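Local atomic coordinates of AmbC (Sorangium cellulosum, PDB entry 5O15), a protein that catalyses, as a bifunctional dehydratase-cyclase domain of ambruticin polyketide biosynthesis, both a dehydration and a ring closure that forms a heterocycle. Residues A[75-81]-A[135-140]; A[18-22]-A[66-70]; A[151-155]-A[190-194]. All coordinates share one frame; numbering follows the deposited sequence.

Contact 1. Residues A[75-81]-A[135-140]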
loop_
_atom_site.group_PDB
_atom_site.type_symbol
_atom_site.label_atom_id
_atom_site.label_comp_id
_atom_site.label_asym_id
_atom_site.label_seq_id
_atom_site.Cartn_x
_atom_site.Cartn_y
_atom_site.Cartn_z
ATOM N N VAL A 75 5.129 18.275 3.805
ATOM C CA VAL A 75 6.076 19.167 3.130
ATOM C C VAL A 75 5.435 19.962 2.016
ATOM O O VAL A 75 6.122 20.757 1.346
ATOM C CB VAL A 75 7.346 18.435 2.646
ATOM C CG1 VAL A 75 7.918 17.614 3.784
ATOM C CG2 VAL A 75 7.072 17.561 1.414
ATOM N N GLY A 76 4.139 19.795 1.799
ATOM C CA GLY A 76 3.433 20.586 0.815
ATOM C C GLY A 76 3.594 20.117 -0.606
ATOM O O GLY A 76 3.550 20.950 -1.521
ATOM N N LEU A 77 3.807 18.815 -0.823
ATOM C CA LEU A 77 3.826 18.299 -2.170
ATOM C C LEU A 77 2.656 17.339 -2.367
ATOM O O LEU A 77 2.287 16.633 -1.430
ATOM C CB LEU A 77 5.133 17.557 -2.459
ATOM C CG LEU A 77 6.366 18.454 -2.581
ATOM C CD1 LEU A 77 7.665 17.623 -2.657
ATOM C CD2 LEU A 77 6.220 19.360 -3.802
ATOM N N PRO A 78 2.096 17.271 -3.576
ATOM C CA PRO A 78 0.839 16.536 -3.754
ATOM C C PRO A 78 0.973 15.055 -4.021
ATOM O O PRO A 78 -0.062 14.362 -3.993
ATOM C CB PRO A 78 0.192 17.258 -4.947
ATOM C CG PRO A 78 1.339 17.764 -5.740
ATOM C CD PRO A 78 2.386 18.181 -4.717
ATOM N N SER A 79 2.153 14.537 -4.322
ATOM C CA SER A 79 2.246 13.175 -4.817
ATOM C C SER A 79 3.552 12.509 -4.407
ATOM O O SER A 79 4.599 13.176 -4.200
ATOM C CB SER A 79 2.152 13.220 -6.334
ATOM O OG SER A 79 2.081 11.931 -6.873
ATOM N N VAL A 80 3.487 11.181 -4.300
ATOM C CA VAL A 80 4.643 10.311 -4.260
ATOM C C VAL A 80 4.961 9.951 -5.699
ATOM O O VAL A 80 4.276 9.138 -6.326
ATOM C CB VAL A 80 4.375 9.080 -3.404
ATOM C CG1 VAL A 80 5.584 8.172 -3.371
ATOM C CG2 VAL A 80 3.948 9.509 -2.021
ATOM N N SER A 81 5.987 10.595 -6.248
ATOM C CA SER A 81 6.352 10.337 -7.624
ATOM C C SER A 81 6.930 8.933 -7.800
ATOM O O SER A 81 6.596 8.241 -8.768
ATOM C CB SER A 81 7.366 11.393 -8.042
ATOM O OG SER A 81 7.966 11.070 -9.284
ATOM N N VAL A 135 10.895 9.574 -4.227
ATOM C CA VAL A 135 10.855 10.982 -4.561
ATOM C C VAL A 135 9.413 11.457 -4.441
ATOM O O VAL A 135 8.486 10.757 -4.898
ATOM C CB VAL A 135 11.381 11.219 -5.991
ATOM C CG1 VAL A 135 11.288 12.678 -6.365
ATOM C CG2 VAL A 135 12.785 10.675 -6.152
ATOM N N LEU A 136 9.195 12.601 -3.806
ATOM C CA LEU A 136 7.938 13.340 -3.734
ATOM C C LEU A 136 7.903 14.397 -4.824
ATOM O O LEU A 136 8.958 14.980 -5.153
ATOM C CB LEU A 136 7.795 13.991 -2.363
ATOM C CG LEU A 136 7.965 13.063 -1.158
ATOM C CD1 LEU A 136 7.901 13.846 0.171
ATOM C CD2 LEU A 136 6.929 11.925 -1.179
ATOM N N GLY A 137 6.732 14.734 -5.335
ATOM C CA GLY A 137 6.695 15.686 -6.420
ATOM C C GLY A 137 5.304 16.115 -6.788
ATOM O O GLY A 137 4.350 15.945 -6.030
ATOM N N ALA A 138 5.206 16.686 -7.978
ATOM C CA ALA A 138 3.938 17.158 -8.519
ATOM C C ALA A 138 3.019 15.989 -8.869
ATOM O O ALA A 138 3.469 14.883 -9.156
ATOM C CB ALA A 138 4.205 18.016 -9.759
ATOM N N ALA A 139 1.705 16.252 -8.873
ATOM C CA ALA A 139 0.737 15.188 -9.098
ATOM C C ALA A 139 0.576 14.925 -10.592
ATOM O O ALA A 139 0.704 15.837 -11.418
ATOM C CB ALA A 139 -0.612 15.560 -8.501
ATOM N N PRO A 140 0.302 13.689 -10.962
ATOM C CA PRO A 140 0.087 13.349 -12.363
ATOM C C PRO A 140 -1.319 13.763 -12.750
ATOM O O PRO A 140 -2.103 14.233 -11.918
ATOM C CB PRO A 140 0.213 11.831 -12.353
ATOM C CG PRO A 140 -0.336 11.455 -11.034
ATOM C CD PRO A 140 0.220 12.501 -10.103
HETATM O O HOH W 1 3.638 11.937 -9.054
#
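L77 and L136 meet on the packed side of this contact. CD1 of L77 lies 3.6 Å from CB of L136. The two branches of L136 then part: CD1 reaches CG2 of V75, and CD2 comes to 3.9 Å from CG2 of V80. The first torsion of L136 (chi1 -53°) places CG over the face of V75, L77 and V80. V80 continues the packing onto A68 and L69 of helix 61-75. F114 of strand 112-120 and V103 of strand 96-103 also touch L136.

The backbones join more unevenly. G137 N donates to S79 O over 2.9 Å in a nearly straight bond, 164° at the hydrogen. The return bond from S79 N to G137 O is weak, and so is the one from S81 N to V135 O.

S79 itself is buried. Its OG is anti to its own N and hydrogen-bonds V245 O of strand 236-247. The same OG lies 2.7 Å from a water that donates to A138 O at 3.0 Å.

The solvent side, at P78, A138 and A139, is looser. P78 rests its CG 3.5 Å from A139 N, in the exposed loop after G137. Further along, P140 O takes a bond from R286.

G76, just after helix 61-75, has positive phi and forms a Schellman motif. Strand 79-85 then pairs antiparallel with strand 129-137, as where the central helix of a hotdog fold passes into its sheet.

Contact 2. Residues A[18-22]-A[66-70]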
loop_
_atom_site.group_PDB
_atom_site.type_symbol
_atom_site.label_atom_id
_atom_site.label_comp_id
_atom_site.label_asym_id
_atom_site.label_seq_id
_atom_site.Cartn_x
_atom_site.Cartn_y
_atom_site.Cartn_z
ATOM N N LYS A 18 -2.824 15.315 12.151
ATOM C CA LYS A 18 -2.094 14.352 12.961
ATOM C C LYS A 18 -2.052 13.033 12.207
ATOM O O LYS A 18 -2.667 12.897 11.146
ATOM C CB LYS A 18 -2.786 14.171 14.321
ATOM C CG LYS A 18 -2.056 13.264 15.326
ATOM C CD LYS A 18 -0.557 13.601 15.454
ATOM C CE LYS A 18 0.124 12.742 16.507
ATOM N NZ LYS A 18 0.231 11.304 16.121
ATOM N N HIS A 19 -1.340 12.053 12.751
ATOM C CA HIS A 19 -1.240 10.747 12.132
ATOM C C HIS A 19 -1.067 9.709 13.226
ATOM O O HIS A 19 -0.397 9.984 14.227
ATOM C CB HIS A 19 -0.021 10.689 11.208
ATOM C CG HIS A 19 -0.050 9.515 10.301
ATOM N ND1 HIS A 19 0.443 8.279 10.662
ATOM C CD2 HIS A 19 -0.604 9.362 9.076
ATOM C CE1 HIS A 19 0.229 7.426 9.680
ATOM N NE2 HIS A 19 -0.406 8.058 8.706
ATOM N N PRO A 20 -1.605 8.500 13.055
ATOM C CA PRO A 20 -1.468 7.493 14.113
ATOM C C PRO A 20 -0.059 7.059 14.380
ATOM O O PRO A 20 0.208 6.563 15.481
ATOM C CB PRO A 20 -2.285 6.305 13.585
ATOM C CG PRO A 20 -3.215 6.863 12.609
ATOM C CD PRO A 20 -2.584 8.083 12.031
ATOM N N TRP A 21 0.835 7.191 13.403
ATOM C CA TRP A 21 2.168 6.618 13.467
ATOM C C TRP A 21 3.280 7.652 13.397
ATOM O O TRP A 21 4.463 7.277 13.437
ATOM C CB TRP A 21 2.365 5.633 12.316
ATOM C CG TRP A 21 1.496 4.417 12.362
ATOM C CD1 TRP A 21 0.836 3.895 13.432
ATOM C CD2 TRP A 21 1.214 3.562 11.264
ATOM N NE1 TRP A 21 0.168 2.750 13.071
ATOM C CE2 TRP A 21 0.407 2.524 11.743
ATOM C CE3 TRP A 21 1.591 3.560 9.923
ATOM C CZ2 TRP A 21 -0.034 1.516 10.935
ATOM C CZ3 TRP A 21 1.152 2.552 9.119
ATOM C CH2 TRP A 21 0.350 1.541 9.623
ATOM N N LEU A 22 2.953 8.921 13.231
ATOM C CA LEU A 22 3.950 9.983 13.169
ATOM C C LEU A 22 3.484 11.051 14.133
ATOM O O LEU A 22 2.357 11.553 14.014
ATOM C CB LEU A 22 4.094 10.519 11.741
ATOM C CG LEU A 22 4.665 9.541 10.702
ATOM C CD1 LEU A 22 4.614 10.107 9.299
ATOM C CD2 LEU A 22 6.054 9.108 11.029
ATOM N N GLU A 66 1.569 4.865 2.593
ATOM C CA GLU A 66 0.871 5.758 3.507
ATOM C C GLU A 66 1.846 6.709 4.196
ATOM O O GLU A 66 1.566 7.908 4.318
ATOM C CB GLU A 66 0.080 4.926 4.527
ATOM C CG GLU A 66 -0.397 5.678 5.749
ATOM C CD GLU A 66 -1.447 6.756 5.482
ATOM O OE1 GLU A 66 -1.850 6.975 4.322
ATOM O OE2 GLU A 66 -1.833 7.437 6.461
ATOM N N LEU A 67 2.978 6.191 4.673
ATOM C CA LEU A 67 3.939 7.061 5.338
ATOM C C LEU A 67 4.511 8.090 4.370
ATOM O O LEU A 67 4.697 9.256 4.737
ATOM C CB LEU A 67 5.035 6.209 5.993
ATOM C CG LEU A 67 4.551 5.423 7.231
ATOM C CD1 LEU A 67 5.540 4.351 7.611
ATOM C CD2 LEU A 67 4.268 6.370 8.383
ATOM N N ALA A 68 4.777 7.686 3.133
ATOM C CA ALA A 68 5.268 8.632 2.134
ATOM C C ALA A 68 4.214 9.685 1.792
ATOM O O ALA A 68 4.550 10.857 1.619
ATOM C CB ALA A 68 5.684 7.879 0.879
ATOM N N LEU A 69 2.932 9.281 1.707
ATOM C CA LEU A 69 1.861 10.243 1.498
ATOM C C LEU A 69 1.750 11.224 2.658
ATOM O O LEU A 69 1.428 12.398 2.450
ATOM C CB LEU A 69 0.525 9.520 1.265
ATOM C CG LEU A 69 0.411 8.783 -0.075
ATOM C CD1 LEU A 69 -0.746 7.802 -0.012
ATOM C CD2 LEU A 69 0.216 9.740 -1.211
ATOM N N ALA A 70 1.961 10.751 3.888
ATOM C CA ALA A 70 1.943 11.649 5.038
ATOM C C ALA A 70 3.083 12.659 4.948
ATOM O O ALA A 70 2.905 13.846 5.251
ATOM C CB ALA A 70 2.038 10.853 6.338
#
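H19 faces E66 across the contact, its imidazole reaching the helix from the opposite direction to the glutamate chain. NE2 of H19 donates to OE2 of E66 over 2.7 Å, with 153° at the hydrogen. The carboxylate oxygen lies close to the ring plane. H19, however, meets OE2 on the anti side and somewhat out of the carboxylate plane. The ring is extended toward the helix because CG is anti to the backbone N (chi1 -166°). CD2 of H19 also lies 4.1 Å from CB of A70. The other ring nitrogen is used as well: ND1 of H19 accepts from W21 N at 3.0 Å. With both nitrogens engaged, rotation of the imidazole is restrained. E66 has further partners: OE2 also takes a bond from G208 N, and OE1 one from L209 N. The glutamate therefore ties the N-terminal loop to the loop before helix 211-225.

Helix 61-75 is the long helix of the first hotdog, the one its sheet wraps around. Segment 18-22 runs along the flank of that helix just before strand 24-27.

P20 follows, and its CD lies 3.3 Å above one face of the H19 ring, toward the rim. W21 brings the edge of its six-membered ring to the helix, with CE3 4.2 Å from CD2 of L67, and the two side chains cross at about a right angle. The indole also meets the rings of H45 and F207 edge-to-face. L22 comes last. Its CD1 lies 3.9 Å from CD2 of L67 and 4.0 Å from CB of A70, between two residues one helical turn apart.

Contact 3. Residues A[151-155]-A[190-194]; sequences AWPPA and IYADL
W152 and Y191 turn their rings almost perpendicular, with planes at 86° and centroids 6.0 Å apart. The indole touches the tyrosine mainly near its base: CH2 of W152 lies 3.7 Å from CB of Y191. W152 extends with CG anti to the backbone N (chi1 -179°), which carries the indole from the loop across to the strand.

The pyrrole end of the indole points at D193. NE1 of W152 donates to OD2 of D193 over 3.0 Å, with 162° at the hydrogen. The oxygen is near the indole plane and is met on its syn side, though well out of the carboxylate plane. The two side chains run antiparallel, alongside each other, with ring and carboxylate planes well turned apart. The second oxygen, OD1, forms a salt bridge with R256, and that arginine also makes a cation-pi contact with W152. Between these points, the edge of W152 at CZ2 runs 3.7 Å from A192 O.

In the double hotdog fold, strand 189-195 belongs to the second half. It pairs there with strands 180-186 and 254-261, and A192 turns the other way, onto A220 of helix 211-225. Loop 151-155 lies on the opposite side of the strand from that helix.

P154 takes the Y191 ring from above. Its CG stands 3.6 Å over the centre of the Y191 ring in a CH-pi contact, almost exactly on the normal. The peptide bond before P153 is cis, at the bend of the chain between W152 and P154. At the far end of the ring, the Y191 hydroxyl hydrogen-bonds R258.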
loop_
_atom_site.group_PDB
_atom_site.type_symbol
_atom_site.label_atom_id
_atom_site.label_comp_id
_atom_site.label_asym_id
_atom_site.label_seq_id
_atom_site.Cartn_x
_atom_site.Cartn_y
_atom_site.Cartn_z
ATOM N N ALA A 151 -23.884 1.917 -14.060
ATOM C CA ALA A 151 -23.888 0.471 -13.974
ATOM C C ALA A 151 -22.658 -0.009 -13.229
ATOM O O ALA A 151 -21.538 0.431 -13.504
ATOM C CB ALA A 151 -23.886 -0.139 -15.371
ATOM N N TRP A 152 -22.882 -0.909 -12.279
ATOM C CA TRP A 152 -21.777 -1.443 -11.506
ATOM C C TRP A 152 -22.052 -2.920 -11.295
ATOM O O TRP A 152 -23.084 -3.266 -10.719
ATOM C CB TRP A 152 -21.647 -0.742 -10.166
ATOM C CG TRP A 152 -20.485 -1.281 -9.391
ATOM C CD1 TRP A 152 -20.545 -2.142 -8.348
ATOM C CD2 TRP A 152 -19.105 -1.042 -9.635
ATOM N NE1 TRP A 152 -19.290 -2.430 -7.894
ATOM C CE2 TRP A 152 -18.382 -1.759 -8.666
ATOM C CE3 TRP A 152 -18.412 -0.269 -10.566
ATOM C CZ2 TRP A 152 -16.987 -1.726 -8.597
ATOM C CZ3 TRP A 152 -17.036 -0.225 -10.501
ATOM C CH2 TRP A 152 -16.333 -0.948 -9.507
ATOM N N PRO A 153 -21.175 -3.823 -11.738
ATOM C CA PRO A 153 -19.925 -3.513 -12.437
ATOM C C PRO A 153 -20.206 -2.951 -13.830
ATOM O O PRO A 153 -21.340 -2.987 -14.309
ATOM C CB PRO A 153 -19.247 -4.875 -12.540
ATOM C CG PRO A 153 -20.361 -5.812 -12.614
ATOM C CD PRO A 153 -21.386 -5.274 -11.641
ATOM N N PRO A 154 -19.184 -2.401 -14.479
ATOM C CA PRO A 154 -19.367 -1.938 -15.858
ATOM C C PRO A 154 -19.894 -3.058 -16.751
ATOM O O PRO A 154 -19.677 -4.249 -16.495
ATOM C CB PRO A 154 -17.957 -1.498 -16.276
ATOM C CG PRO A 154 -17.282 -1.161 -14.985
ATOM C CD PRO A 154 -17.805 -2.178 -14.011
ATOM N N ALA A 155 -20.594 -2.662 -17.818
ATOM C CA ALA A 155 -21.176 -3.626 -18.745
ATOM C C ALA A 155 -20.119 -4.575 -19.304
ATOM O O ALA A 155 -18.983 -4.186 -19.580
ATOM C CB ALA A 155 -21.893 -2.901 -19.893
ATOM N N ILE A 190 -9.688 -4.854 -13.684
ATOM C CA ILE A 190 -10.385 -5.446 -12.555
ATOM C C ILE A 190 -11.131 -4.343 -11.831
ATOM O O ILE A 190 -10.547 -3.303 -11.502
ATOM C CB ILE A 190 -9.414 -6.160 -11.609
ATOM C CG1 ILE A 190 -8.633 -7.240 -12.371
ATOM C CG2 ILE A 190 -10.154 -6.734 -10.433
ATOM C CD1 ILE A 190 -9.464 -8.362 -12.891
ATOM N N TYR A 191 -12.420 -4.552 -11.593
ATOM C CA TYR A 191 -13.273 -3.638 -10.868
ATOM C C TYR A 191 -13.641 -4.291 -9.549
ATOM O O TYR A 191 -14.011 -5.472 -9.533
ATOM C CB TYR A 191 -14.538 -3.323 -11.687
ATOM C CG TYR A 191 -14.197 -2.545 -12.934
ATOM C CD1 TYR A 191 -13.968 -1.195 -12.837
ATOM C CD2 TYR A 191 -14.041 -3.148 -14.171
ATOM C CE1 TYR A 191 -13.618 -0.448 -13.937
ATOM C CE2 TYR A 191 -13.674 -2.399 -15.298
ATOM C CZ TYR A 191 -13.473 -1.047 -15.164
ATOM O OH TYR A 191 -13.099 -0.258 -16.242
ATOM N N ALA A 192 -13.572 -3.565 -8.444
ATOM C CA ALA A 192 -13.828 -4.192 -7.155
ATOM C C ALA A 192 -14.459 -3.232 -6.173
ATOM O O ALA A 192 -14.202 -2.023 -6.202
ATOM C CB ALA A 192 -12.543 -4.790 -6.573
ATOM N N ASP A 193 -15.274 -3.803 -5.272
ATOM C CA ASP A 193 -15.730 -3.136 -4.061
ATOM C C ASP A 193 -14.793 -3.524 -2.927
ATOM O O ASP A 193 -14.639 -4.718 -2.636
ATOM C CB ASP A 193 -17.160 -3.557 -3.733
ATOM C CG ASP A 193 -18.151 -3.030 -4.722
ATOM O OD1 ASP A 193 -18.223 -1.805 -4.920
ATOM O OD2 ASP A 193 -18.936 -3.797 -5.291
ATOM N N LEU A 194 -14.196 -2.515 -2.285
ATOM C CA LEU A 194 -13.234 -2.686 -1.204
ATOM C C LEU A 194 -13.832 -2.130 0.080
ATOM O O LEU A 194 -14.443 -1.065 0.076
ATOM C CB LEU A 194 -11.942 -1.930 -1.500
ATOM C CG LEU A 194 -11.295 -2.173 -2.863
ATOM C CD1 LEU A 194 -9.986 -1.390 -2.955
ATOM C CD2 LEU A 194 -11.053 -3.641 -3.166
#

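Contacts 1 and 2 share helix 61-75 and touch each other: L136 CD2 packs against A68 O at 3.8 Å. Contact 1 lies where that helix ends and strand 79-85 begins, so it is part core and part surface. Contact 2 is buried on the flank of the same helix. Contact 3 belongs to the other hotdog, its nearest atoms about 13 Å from contact 2 and about 18 Å from contact 1. It is partly buried. The chemistry differs accordingly. Strand pairing and leucine-valine packing hold contact 1. A histidine-glutamate bond set beside apolar side chains holds contact 2. A proline over a tyrosine face, together with an indole-aspartate bond, holds contact 3.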